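Long-range contacts in exported gluconolactonase (Xanthomonas campestris pv. campestris, PDB 3DR2), which hydrolyses gluconolactone to gluconate, as a calcium-binding six-bladed beta-propeller enzyme of the SMP-30 family: residues His4-Pro12 against Leu70-Leu81; Arg36-Ser47 against Phe292-Pro303. All coordinates share one frame; numbering follows the deposited sequence.

Interaction 1 (His4-Pro12 against Leu70-Leu81)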
loop_
_atom_site.group_PDB
_atom_site.type_symbol
_atom_site.label_atom_id
_atom_site.label_comp_id
_atom_site.label_asym_id
_atom_site.label_seq_id
_atom_site.Cartn_x
_atom_site.Cartn_y
_atom_site.Cartn_z
ATOM N N HIS A 4 -3.776 -3.545 -15.973
ATOM C CA HIS A 4 -2.658 -3.724 -16.946
ATOM C C HIS A 4 -2.037 -2.389 -17.335
ATOM O O HIS A 4 -1.417 -2.280 -18.392
ATOM C CB HIS A 4 -3.165 -4.405 -18.223
ATOM C CG HIS A 4 -3.553 -5.840 -18.040
ATOM N ND1 HIS A 4 -2.628 -6.849 -17.873
ATOM C CD2 HIS A 4 -4.770 -6.437 -18.015
ATOM C CE1 HIS A 4 -3.258 -8.006 -17.754
ATOM N NE2 HIS A 4 -4.557 -7.785 -17.837
ATOM N N CYS A 5 -2.194 -1.364 -16.503
ATOM C CA CYS A 5 -1.624 -0.081 -16.878
ATOM C C CYS A 5 -0.112 -0.010 -16.734
ATOM O O CYS A 5 0.510 -0.818 -16.042
ATOM C CB CYS A 5 -2.279 1.072 -16.106
ATOM S SG CYS A 5 -1.803 1.316 -14.364
ATOM N N ARG A 6 0.481 0.947 -17.435
ATOM C CA ARG A 6 1.920 1.152 -17.399
ATOM C C ARG A 6 2.226 2.101 -16.247
ATOM O O ARG A 6 1.730 3.230 -16.227
ATOM C CB ARG A 6 2.396 1.765 -18.715
ATOM C CG ARG A 6 3.891 2.012 -18.767
ATOM C CD ARG A 6 4.226 3.084 -19.780
ATOM N NE ARG A 6 3.728 2.742 -21.108
ATOM C CZ ARG A 6 3.809 3.545 -22.165
ATOM N NH1 ARG A 6 3.331 3.146 -23.337
ATOM N NH2 ARG A 6 4.362 4.746 -22.047
ATOM N N VAL A 7 3.032 1.650 -15.288
ATOM C CA VAL A 7 3.375 2.478 -14.138
ATOM C C VAL A 7 4.735 3.175 -14.237
ATOM O O VAL A 7 5.078 3.989 -13.388
ATOM C CB VAL A 7 3.289 1.671 -12.816
ATOM C CG1 VAL A 7 1.826 1.367 -12.495
ATOM C CG2 VAL A 7 4.079 0.380 -12.934
ATOM N N ARG A 8 5.511 2.838 -15.266
ATOM C CA ARG A 8 6.798 3.494 -15.512
ATOM C C ARG A 8 7.047 3.463 -17.014
ATOM O O ARG A 8 7.012 2.405 -17.633
ATOM C CB ARG A 8 7.969 2.796 -14.807
ATOM C CG ARG A 8 9.297 3.565 -14.967
ATOM C CD ARG A 8 10.513 2.719 -14.591
ATOM N NE ARG A 8 11.767 3.477 -14.537
ATOM C CZ ARG A 8 12.538 3.759 -15.584
ATOM N NH1 ARG A 8 12.201 3.355 -16.802
ATOM N NH2 ARG A 8 13.669 4.430 -15.408
ATOM N N PRO A 9 7.274 4.631 -17.625
ATOM C CA PRO A 9 7.526 4.643 -19.069
ATOM C C PRO A 9 8.900 4.070 -19.377
ATOM O O PRO A 9 9.749 3.973 -18.494
ATOM C CB PRO A 9 7.422 6.125 -19.427
ATOM C CG PRO A 9 7.888 6.803 -18.179
ATOM C CD PRO A 9 7.197 5.999 -17.088
ATOM N N ALA A 10 9.116 3.680 -20.628
ATOM C CA ALA A 10 10.409 3.147 -21.024
ATOM C C ALA A 10 11.421 4.243 -20.720
ATOM O O ALA A 10 11.079 5.425 -20.717
ATOM C CB ALA A 10 10.411 2.822 -22.514
ATOM N N GLY A 11 12.661 3.857 -20.455
ATOM C CA GLY A 11 13.670 4.848 -20.146
ATOM C C GLY A 11 14.812 4.241 -19.369
ATOM O O GLY A 11 14.626 3.235 -18.670
ATOM N N PRO A 12 16.012 4.834 -19.459
ATOM C CA PRO A 12 17.199 4.340 -18.760
ATOM C C PRO A 12 17.089 4.316 -17.241
ATOM O O PRO A 12 16.391 5.132 -16.630
ATOM C CB PRO A 12 18.304 5.277 -19.251
ATOM C CG PRO A 12 17.569 6.560 -19.497
ATOM C CD PRO A 12 16.316 6.080 -20.189
ATOM N N LEU A 70 4.011 -6.665 -10.615
ATOM C CA LEU A 70 4.550 -5.821 -11.682
ATOM C C LEU A 70 5.512 -6.558 -12.596
ATOM O O LEU A 70 6.061 -7.596 -12.230
ATOM C CB LEU A 70 5.270 -4.627 -11.059
ATOM C CG LEU A 70 4.420 -3.848 -10.051
ATOM C CD1 LEU A 70 5.283 -2.866 -9.284
ATOM C CD2 LEU A 70 3.295 -3.130 -10.793
ATOM N N GLY A 71 5.721 -5.995 -13.785
ATOM C CA GLY A 71 6.628 -6.593 -14.743
ATOM C C GLY A 71 7.566 -5.561 -15.348
ATOM O O GLY A 71 7.124 -4.594 -15.971
ATOM N N TRP A 72 8.865 -5.766 -15.155
ATOM C CA TRP A 72 9.876 -4.864 -15.696
ATOM C C TRP A 72 10.303 -5.379 -17.065
ATOM O O TRP A 72 10.740 -6.523 -17.185
ATOM C CB TRP A 72 11.096 -4.825 -14.777
ATOM C CG TRP A 72 12.245 -4.038 -15.330
ATOM C CD1 TRP A 72 12.398 -2.681 -15.313
ATOM C CD2 TRP A 72 13.401 -4.565 -15.990
ATOM N NE1 TRP A 72 13.584 -2.330 -15.921
ATOM C CE2 TRP A 72 14.218 -3.466 -16.345
ATOM C CE3 TRP A 72 13.828 -5.860 -16.318
ATOM C CZ2 TRP A 72 15.440 -3.623 -17.011
ATOM C CZ3 TRP A 72 15.045 -6.014 -16.981
ATOM C CH2 TRP A 72 15.834 -4.898 -17.318
ATOM N N ARG A 73 10.158 -4.532 -18.087
ATOM C CA ARG A 73 10.539 -4.874 -19.457
ATOM C C ARG A 73 11.967 -4.364 -19.665
ATOM O O ARG A 73 12.378 -3.390 -19.044
ATOM C CB ARG A 73 9.597 -4.202 -20.460
ATOM C CG ARG A 73 8.115 -4.271 -20.105
ATOM C CD ARG A 73 7.606 -5.691 -19.870
ATOM N NE ARG A 73 6.143 -5.702 -19.812
ATOM C CZ ARG A 73 5.389 -6.797 -19.779
ATOM N NH1 ARG A 73 5.949 -8.005 -19.786
ATOM N NH2 ARG A 73 4.064 -6.686 -19.782
ATOM N N GLU A 74 12.720 -4.998 -20.553
ATOM C CA GLU A 74 14.104 -4.596 -20.753
ATOM C C GLU A 74 14.353 -3.173 -21.259
ATOM O O GLU A 74 15.482 -2.686 -21.199
ATOM C CB GLU A 74 14.808 -5.629 -21.634
ATOM C CG GLU A 74 14.815 -7.018 -20.991
ATOM C CD GLU A 74 15.654 -8.023 -21.747
ATOM O OE1 GLU A 74 15.373 -8.255 -22.940
ATOM O OE2 GLU A 74 16.593 -8.586 -21.143
ATOM N N ASP A 75 13.314 -2.495 -21.741
ATOM C CA ASP A 75 13.492 -1.121 -22.204
ATOM C C ASP A 75 13.212 -0.156 -21.049
ATOM O O ASP A 75 13.190 1.067 -21.222
ATOM C CB ASP A 75 12.579 -0.834 -23.404
ATOM C CG ASP A 75 11.122 -0.723 -23.023
ATOM O OD1 ASP A 75 10.689 -1.432 -22.093
ATOM O OD2 ASP A 75 10.406 0.068 -23.674
ATOM N N GLY A 76 13.005 -0.724 -19.859
ATOM C CA GLY A 76 12.760 0.082 -18.675
ATOM C C GLY A 76 11.309 0.231 -18.278
ATOM O O GLY A 76 11.003 0.709 -17.182
ATOM N N THR A 77 10.411 -0.162 -19.171
ATOM C CA THR A 77 8.982 -0.066 -18.905
ATOM C C THR A 77 8.580 -1.008 -17.782
ATOM O O THR A 77 9.152 -2.089 -17.641
ATOM C CB THR A 77 8.158 -0.455 -20.141
ATOM O OG1 THR A 77 8.471 0.426 -21.223
ATOM C CG2 THR A 77 6.668 -0.374 -19.836
ATOM N N VAL A 78 7.617 -0.575 -16.971
ATOM C CA VAL A 78 7.092 -1.409 -15.899
ATOM C C VAL A 78 5.580 -1.400 -16.089
ATOM O O VAL A 78 4.953 -0.334 -16.121
ATOM C CB VAL A 78 7.445 -0.872 -14.489
ATOM C CG1 VAL A 78 6.841 -1.791 -13.424
ATOM C CG2 VAL A 78 8.958 -0.810 -14.310
ATOM N N ASP A 79 5.008 -2.589 -16.244
ATOM C CA ASP A 79 3.574 -2.750 -16.441
ATOM C C ASP A 79 2.963 -3.524 -15.282
ATOM O O ASP A 79 3.650 -4.275 -14.598
ATOM C CB ASP A 79 3.297 -3.532 -17.730
ATOM C CG ASP A 79 3.768 -2.807 -18.965
ATOM O OD1 ASP A 79 3.401 -1.626 -19.115
ATOM O OD2 ASP A 79 4.494 -3.416 -19.784
ATOM N N VAL A 80 1.668 -3.330 -15.062
ATOM C CA VAL A 80 0.976 -4.069 -14.017
ATOM C C VAL A 80 0.525 -5.377 -14.670
ATOM O O VAL A 80 -0.285 -5.363 -15.605
ATOM C CB VAL A 80 -0.263 -3.301 -13.504
ATOM C CG1 VAL A 80 -1.008 -4.147 -12.470
ATOM C CG2 VAL A 80 0.165 -1.972 -12.887
ATOM N N LEU A 81 1.058 -6.501 -14.192
ATOM C CA LEU A 81 0.711 -7.816 -14.727
ATOM C C LEU A 81 -0.541 -8.372 -14.054
ATOM O O LEU A 81 -1.384 -8.980 -14.709
ATOM C CB LEU A 81 1.881 -8.793 -14.543
ATOM C CG LEU A 81 3.188 -8.432 -15.260
ATOM C CD1 LEU A 81 4.279 -9.445 -14.898
ATOM C CD2 LEU A 81 2.956 -8.416 -16.766
HETATM O O HOH W 1 0.295 -6.348 -18.489
HETATM O O HOH W 2 0.721 -2.239 -19.808
HETATM O O HOH W 3 3.407 -0.436 -21.592
#
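His4 CA lies 3.2 Å from Val80 O in a nearly straight CA-H...O contact, and a water links His4 ND1 to the same oxygen. Cys5 O then accepts from Val80 N at 2.9 Å, while its SG is disulfide-bonded to Cys160 of the second subunit. Arg6 lays CB and CG alongside Asp79, but its guanidinium does not touch the carboxylate. The two planes are 61° apart, and a water that accepts from NE donates to OD1. Asp79 OD2 is taken by Arg73 NE, which meets the anti lone pair at 2.8 Å.

At Val7 the branches split: CG2 rests 3.5 Å from Val78 CG1, and CG1 packs on Val80 CG2. Val7 N donates to Val78 O at 2.9 Å; Arg8 N reaches this oxygen only weakly, and Arg8 O receives Val78 N. With CG anti to the backbone N (chi1 -175°), Arg8 runs extended from CG to NE and then turns about CD-NE, which brings NH1 to 2.9 Å from Gly76 O, 50° out of the carbonyl plane. NH1 also bonds Gly11 O, and NH2 bonds Pro12 O. Beyond Ala10, whose CB lies 3.0 Å from Asp75 OD2, Gly11 N donates to Asp75 O at 2.9 Å. Two residues, Val7 and Arg8, facing Val78 make a classic beta bulge, in an N-terminal strand added antiparallel to the outer edge of a propeller blade.

Interaction 2 (Arg36-Ser47 against Phe292-Pro303)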
loop_
_atom_site.group_PDB
_atom_site.type_symbol
_atom_site.label_atom_id
_atom_site.label_comp_id
_atom_site.label_asym_id
_atom_site.label_seq_id
_atom_site.Cartn_x
_atom_site.Cartn_y
_atom_site.Cartn_z
ATOM N N ARG A 36 27.921 -1.314 -10.633
ATOM C CA ARG A 36 27.305 -0.412 -9.667
ATOM C C ARG A 36 25.796 -0.650 -9.707
ATOM O O ARG A 36 25.237 -0.924 -10.765
ATOM C CB ARG A 36 27.623 1.043 -10.017
ATOM C CG ARG A 36 29.075 1.437 -9.767
ATOM C CD ARG A 36 29.386 1.483 -8.276
ATOM N NE ARG A 36 30.786 1.817 -8.003
ATOM C CZ ARG A 36 31.810 0.994 -8.216
ATOM N NH1 ARG A 36 31.605 -0.224 -8.706
ATOM N NH2 ARG A 36 33.045 1.390 -7.933
ATOM N N LEU A 37 25.143 -0.551 -8.553
ATOM C CA LEU A 37 23.703 -0.793 -8.463
ATOM C C LEU A 37 22.858 0.278 -9.145
ATOM O O LEU A 37 23.161 1.464 -9.057
ATOM C CB LEU A 37 23.280 -0.900 -6.993
ATOM C CG LEU A 37 21.851 -1.386 -6.732
ATOM C CD1 LEU A 37 21.740 -2.861 -7.081
ATOM C CD2 LEU A 37 21.496 -1.167 -5.267
ATOM N N LEU A 38 21.793 -0.161 -9.812
ATOM C CA LEU A 38 20.871 0.735 -10.505
ATOM C C LEU A 38 19.470 0.622 -9.921
ATOM O O LEU A 38 19.113 -0.397 -9.320
ATOM C CB LEU A 38 20.781 0.385 -11.994
ATOM C CG LEU A 38 22.008 0.522 -12.898
ATOM C CD1 LEU A 38 22.507 1.951 -12.865
ATOM C CD2 LEU A 38 23.083 -0.425 -12.450
ATOM N N THR A 39 18.680 1.673 -10.111
ATOM C CA THR A 39 17.299 1.690 -9.647
ATOM C C THR A 39 16.408 1.545 -10.874
ATOM O O THR A 39 16.473 2.366 -11.790
ATOM C CB THR A 39 16.965 3.016 -8.939
ATOM O OG1 THR A 39 17.818 3.172 -7.801
ATOM C CG2 THR A 39 15.504 3.033 -8.492
ATOM N N LEU A 40 15.580 0.501 -10.892
ATOM C CA LEU A 40 14.685 0.254 -12.019
ATOM C C LEU A 40 13.269 0.749 -11.759
ATOM O O LEU A 40 12.521 1.023 -12.692
ATOM C CB LEU A 40 14.638 -1.243 -12.345
ATOM C CG LEU A 40 15.970 -1.919 -12.679
ATOM C CD1 LEU A 40 15.749 -3.393 -12.979
ATOM C CD2 LEU A 40 16.601 -1.227 -13.873
ATOM N N TYR A 41 12.904 0.854 -10.487
ATOM C CA TYR A 41 11.574 1.310 -10.104
ATOM C C TYR A 41 11.658 1.783 -8.664
ATOM O O TYR A 41 12.385 1.202 -7.868
ATOM C CB TYR A 41 10.572 0.153 -10.207
ATOM C CG TYR A 41 9.113 0.552 -10.119
ATOM C CD1 TYR A 41 8.468 1.157 -11.197
ATOM C CD2 TYR A 41 8.365 0.290 -8.967
ATOM C CE1 TYR A 41 7.114 1.488 -11.139
ATOM C CE2 TYR A 41 7.014 0.614 -8.894
ATOM C CZ TYR A 41 6.392 1.214 -9.990
ATOM O OH TYR A 41 5.047 1.512 -9.949
ATOM N N ASP A 42 10.935 2.838 -8.323
ATOM C CA ASP A 42 10.971 3.323 -6.949
ATOM C C ASP A 42 9.619 3.839 -6.497
ATOM O O ASP A 42 9.537 4.645 -5.579
ATOM C CB ASP A 42 12.037 4.422 -6.799
ATOM C CG ASP A 42 11.702 5.699 -7.566
ATOM O OD1 ASP A 42 10.674 5.761 -8.269
ATOM O OD2 ASP A 42 12.491 6.657 -7.461
ATOM N N GLN A 43 8.556 3.345 -7.127
ATOM C CA GLN A 43 7.214 3.808 -6.797
ATOM C C GLN A 43 6.283 2.794 -6.133
ATOM O O GLN A 43 5.082 3.021 -6.046
ATOM C CB GLN A 43 6.543 4.373 -8.055
ATOM C CG GLN A 43 7.243 5.603 -8.623
ATOM C CD GLN A 43 7.233 6.768 -7.657
ATOM O OE1 GLN A 43 6.172 7.178 -7.178
ATOM N NE2 GLN A 43 8.410 7.316 -7.369
ATOM N N ALA A 44 6.826 1.679 -5.660
ATOM C CA ALA A 44 5.987 0.683 -4.989
ATOM C C ALA A 44 5.969 0.994 -3.496
ATOM O O ALA A 44 6.442 2.045 -3.071
ATOM C CB ALA A 44 6.558 -0.711 -5.212
ATOM N N THR A 45 5.403 0.096 -2.694
ATOM C CA THR A 45 5.425 0.301 -1.251
ATOM C C THR A 45 6.227 -0.815 -0.577
ATOM O O THR A 45 7.085 -0.548 0.257
ATOM C CB THR A 45 4.020 0.339 -0.633
ATOM O OG1 THR A 45 3.302 1.479 -1.128
ATOM C CG2 THR A 45 4.132 0.452 0.884
ATOM N N TRP A 46 5.958 -2.066 -0.943
ATOM C CA TRP A 46 6.680 -3.186 -0.345
ATOM C C TRP A 46 6.996 -4.221 -1.420
ATOM O O TRP A 46 6.251 -5.180 -1.612
ATOM C CB TRP A 46 5.835 -3.810 0.777
ATOM C CG TRP A 46 6.550 -4.843 1.614
ATOM C CD1 TRP A 46 6.989 -6.071 1.205
ATOM C CD2 TRP A 46 6.860 -4.752 3.011
ATOM N NE1 TRP A 46 7.550 -6.749 2.258
ATOM C CE2 TRP A 46 7.484 -5.965 3.379
ATOM C CE3 TRP A 46 6.669 -3.766 3.989
ATOM C CZ2 TRP A 46 7.920 -6.221 4.688
ATOM C CZ3 TRP A 46 7.102 -4.020 5.293
ATOM C CH2 TRP A 46 7.719 -5.239 5.628
ATOM N N SER A 47 8.106 -4.004 -2.117
ATOM C CA SER A 47 8.542 -4.886 -3.196
ATOM C C SER A 47 9.023 -6.226 -2.668
ATOM O O SER A 47 9.769 -6.289 -1.687
ATOM C CB SER A 47 9.662 -4.217 -3.994
ATOM O OG SER A 47 9.190 -3.035 -4.619
ATOM N N PHE A 292 18.797 -8.960 -9.715
ATOM C CA PHE A 292 17.677 -8.086 -9.384
ATOM C C PHE A 292 17.434 -8.166 -7.873
ATOM O O PHE A 292 17.439 -9.255 -7.289
ATOM C CB PHE A 292 16.424 -8.529 -10.142
ATOM C CG PHE A 292 16.545 -8.403 -11.637
ATOM C CD1 PHE A 292 16.156 -7.234 -12.280
ATOM C CD2 PHE A 292 17.063 -9.447 -12.397
ATOM C CE1 PHE A 292 16.279 -7.103 -13.665
ATOM C CE2 PHE A 292 17.190 -9.327 -13.784
ATOM C CZ PHE A 292 16.796 -8.151 -14.415
ATOM N N ILE A 293 17.221 -7.010 -7.251
ATOM C CA ILE A 293 17.001 -6.939 -5.807
ATOM C C ILE A 293 15.766 -6.102 -5.481
ATOM O O ILE A 293 15.596 -5.010 -6.016
ATOM C CB ILE A 293 18.209 -6.286 -5.107
ATOM C CG1 ILE A 293 19.509 -6.952 -5.564
ATOM C CG2 ILE A 293 18.057 -6.395 -3.591
ATOM C CD1 ILE A 293 20.749 -6.244 -5.062
ATOM N N THR A 294 14.902 -6.619 -4.608
ATOM C CA THR A 294 13.699 -5.888 -4.209
ATOM C C THR A 294 13.874 -5.347 -2.796
ATOM O O THR A 294 14.589 -5.934 -1.984
ATOM C CB THR A 294 12.445 -6.786 -4.224
ATOM O OG1 THR A 294 12.717 -8.002 -3.515
ATOM C CG2 THR A 294 12.031 -7.103 -5.655
ATOM N N GLY A 295 13.215 -4.230 -2.505
ATOM C CA GLY A 295 13.308 -3.644 -1.178
ATOM C C GLY A 295 12.442 -2.407 -1.084
ATOM O O GLY A 295 12.666 -1.430 -1.797
ATOM N N GLY A 296 11.439 -2.444 -0.213
ATOM C CA GLY A 296 10.560 -1.297 -0.073
ATOM C C GLY A 296 9.968 -0.821 -1.387
ATOM O O GLY A 296 9.480 -1.613 -2.189
ATOM N N PRO A 297 10.011 0.487 -1.649
ATOM C CA PRO A 297 9.452 1.021 -2.894
ATOM C C PRO A 297 10.238 0.641 -4.148
ATOM O O PRO A 297 9.783 0.897 -5.264
ATOM C CB PRO A 297 9.490 2.535 -2.668
ATOM C CG PRO A 297 9.503 2.682 -1.175
ATOM C CD PRO A 297 10.432 1.576 -0.752
ATOM N N CYS A 298 11.385 -0.003 -3.968
ATOM C CA CYS A 298 12.262 -0.289 -5.096
ATOM C C CYS A 298 12.536 -1.670 -5.658
ATOM O O CYS A 298 12.400 -2.696 -4.995
ATOM C CB CYS A 298 13.641 0.306 -4.808
ATOM S SG CYS A 298 13.643 1.982 -4.169
ATOM N N LEU A 299 12.986 -1.639 -6.910
ATOM C CA LEU A 299 13.440 -2.811 -7.642
ATOM C C LEU A 299 14.803 -2.306 -8.130
ATOM O O LEU A 299 14.872 -1.361 -8.921
ATOM C CB LEU A 299 12.544 -3.121 -8.843
ATOM C CG LEU A 299 12.570 -4.539 -9.436
ATOM C CD1 LEU A 299 12.677 -4.436 -10.943
ATOM C CD2 LEU A 299 13.710 -5.379 -8.879
ATOM N N TRP A 300 15.878 -2.896 -7.623
ATOM C CA TRP A 300 17.222 -2.489 -8.028
ATOM C C TRP A 300 17.828 -3.570 -8.914
ATOM O O TRP A 300 17.338 -4.698 -8.957
ATOM C CB TRP A 300 18.116 -2.298 -6.804
ATOM C CG TRP A 300 17.625 -1.281 -5.813
ATOM C CD1 TRP A 300 17.521 0.071 -5.996
ATOM C CD2 TRP A 300 17.218 -1.535 -4.461
ATOM N NE1 TRP A 300 17.083 0.675 -4.838
ATOM C CE2 TRP A 300 16.888 -0.288 -3.882
ATOM C CE3 TRP A 300 17.104 -2.696 -3.683
ATOM C CZ2 TRP A 300 16.453 -0.168 -2.558
ATOM C CZ3 TRP A 300 16.671 -2.577 -2.364
ATOM C CH2 TRP A 300 16.352 -1.319 -1.818
ATOM N N MET A 301 18.901 -3.233 -9.622
ATOM C CA MET A 301 19.553 -4.218 -10.474
ATOM C C MET A 301 21.053 -3.979 -10.546
ATOM O O MET A 301 21.506 -2.839 -10.606
ATOM C CB MET A 301 18.959 -4.203 -11.889
ATOM C CG MET A 301 19.489 -5.318 -12.801
ATOM S SD MET A 301 20.923 -4.845 -13.849
ATOM C CE MET A 301 20.071 -3.858 -15.078
ATOM N N LEU A 302 21.813 -5.070 -10.525
ATOM C CA LEU A 302 23.267 -5.008 -10.598
ATOM C C LEU A 302 23.706 -5.763 -11.849
ATOM O O LEU A 302 23.654 -6.994 -11.898
ATOM C CB LEU A 302 23.892 -5.656 -9.358
ATOM C CG LEU A 302 25.403 -5.458 -9.196
ATOM C CD1 LEU A 302 25.696 -3.985 -8.981
ATOM C CD2 LEU A 302 25.915 -6.274 -8.015
ATOM N N PRO A 303 24.154 -5.031 -12.878
ATOM C CA PRO A 303 24.595 -5.652 -14.128
ATOM C C PRO A 303 26.045 -6.116 -14.053
ATOM O O PRO A 303 26.958 -5.311 -13.895
ATOM C CB PRO A 303 24.386 -4.536 -15.139
ATOM C CG PRO A 303 24.805 -3.332 -14.357
ATOM C CD PRO A 303 24.197 -3.558 -12.977
HETATM O O HOH W 4 16.890 3.581 -4.999
HETATM O O HOH W 5 10.270 -4.821 1.090
#
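Ser47, Leu40 and Leu37 bury the most surface, and each meets 292-303 differently. Ser47 grips one carbonyl twice: its N and its OG both donate to Gly296 O, each at 2.8 Å. The torsion that sets OG beside the backbone N (chi1 -63°) lets the two donors converge on that oxygen, and a water joining Ser47 O to Gly296 N adds a third link to the type II' turn Gly295-Cys298. On the approach to Ser47, Ala44 N bonds Pro297 O.

Leu40 sets CD1 among Met301, Leu299 and Phe292: it lies with CD1 3.5 Å from Met301 CB, tighter than usual for carbons, and 3.8 Å from Leu299 CD1, while Phe292 offers its ring edge. Behind this packing, Leu40 N bonds Leu299 O at 2.8 Å while Tyr41 N reaches the same oxygen weakly, the signature of a classic beta bulge.

A chi1 of -170° swings Leu37 CG away from its own N, beside the carbonyl carbon, and both methyls reach Trp300. Leu37 CD2 lies over the indole face, 4.3 Å from the centroid of the five-membered ring and 26° off its normal, a CH-pi contact; CD1 touches Trp300 CB at 3.7 Å. At the indole edge, a water connects NE1 to Thr39 OG1.

Strand 38-41 thus pairs antiparallel with strand 298-303, which follows 290-295 through the turn; beyond 290-295 across the sheet lies 281-284. On its other side 38-41 receives strand 14-15. Leu299 and Thr294 lean on Trp61 of strand 58-63, in the neighbouring sheet that Ser47 enters with strand 47-53.

In the fold
Interactions 1 and 2 have centres 13 Å apart and pack directly against each other. The strand pairing of interaction 2 lies in the blade next to that of interaction 1, whose own sheet Ser47 enters. Val7 CG2 comes within 3.3 Å of Tyr41 OH, Trp72 CE2 is 3.7 Å from Leu40 CD1, and the Trp72 ring also meets that of Phe292. Interaction 2 joins strand 38-41 to the C-terminal strands, the Velcro-like ring closure of beta-propellers. Val7 and Tyr41 both pack on Pro156 of the second subunit. Ser47 directly precedes Glu48, a calcium ligand with Asn134, Asn191 and Asp242. Separately, the Cys5 and Trp46 side chains each lie about 7 Å from a bound calcium ion.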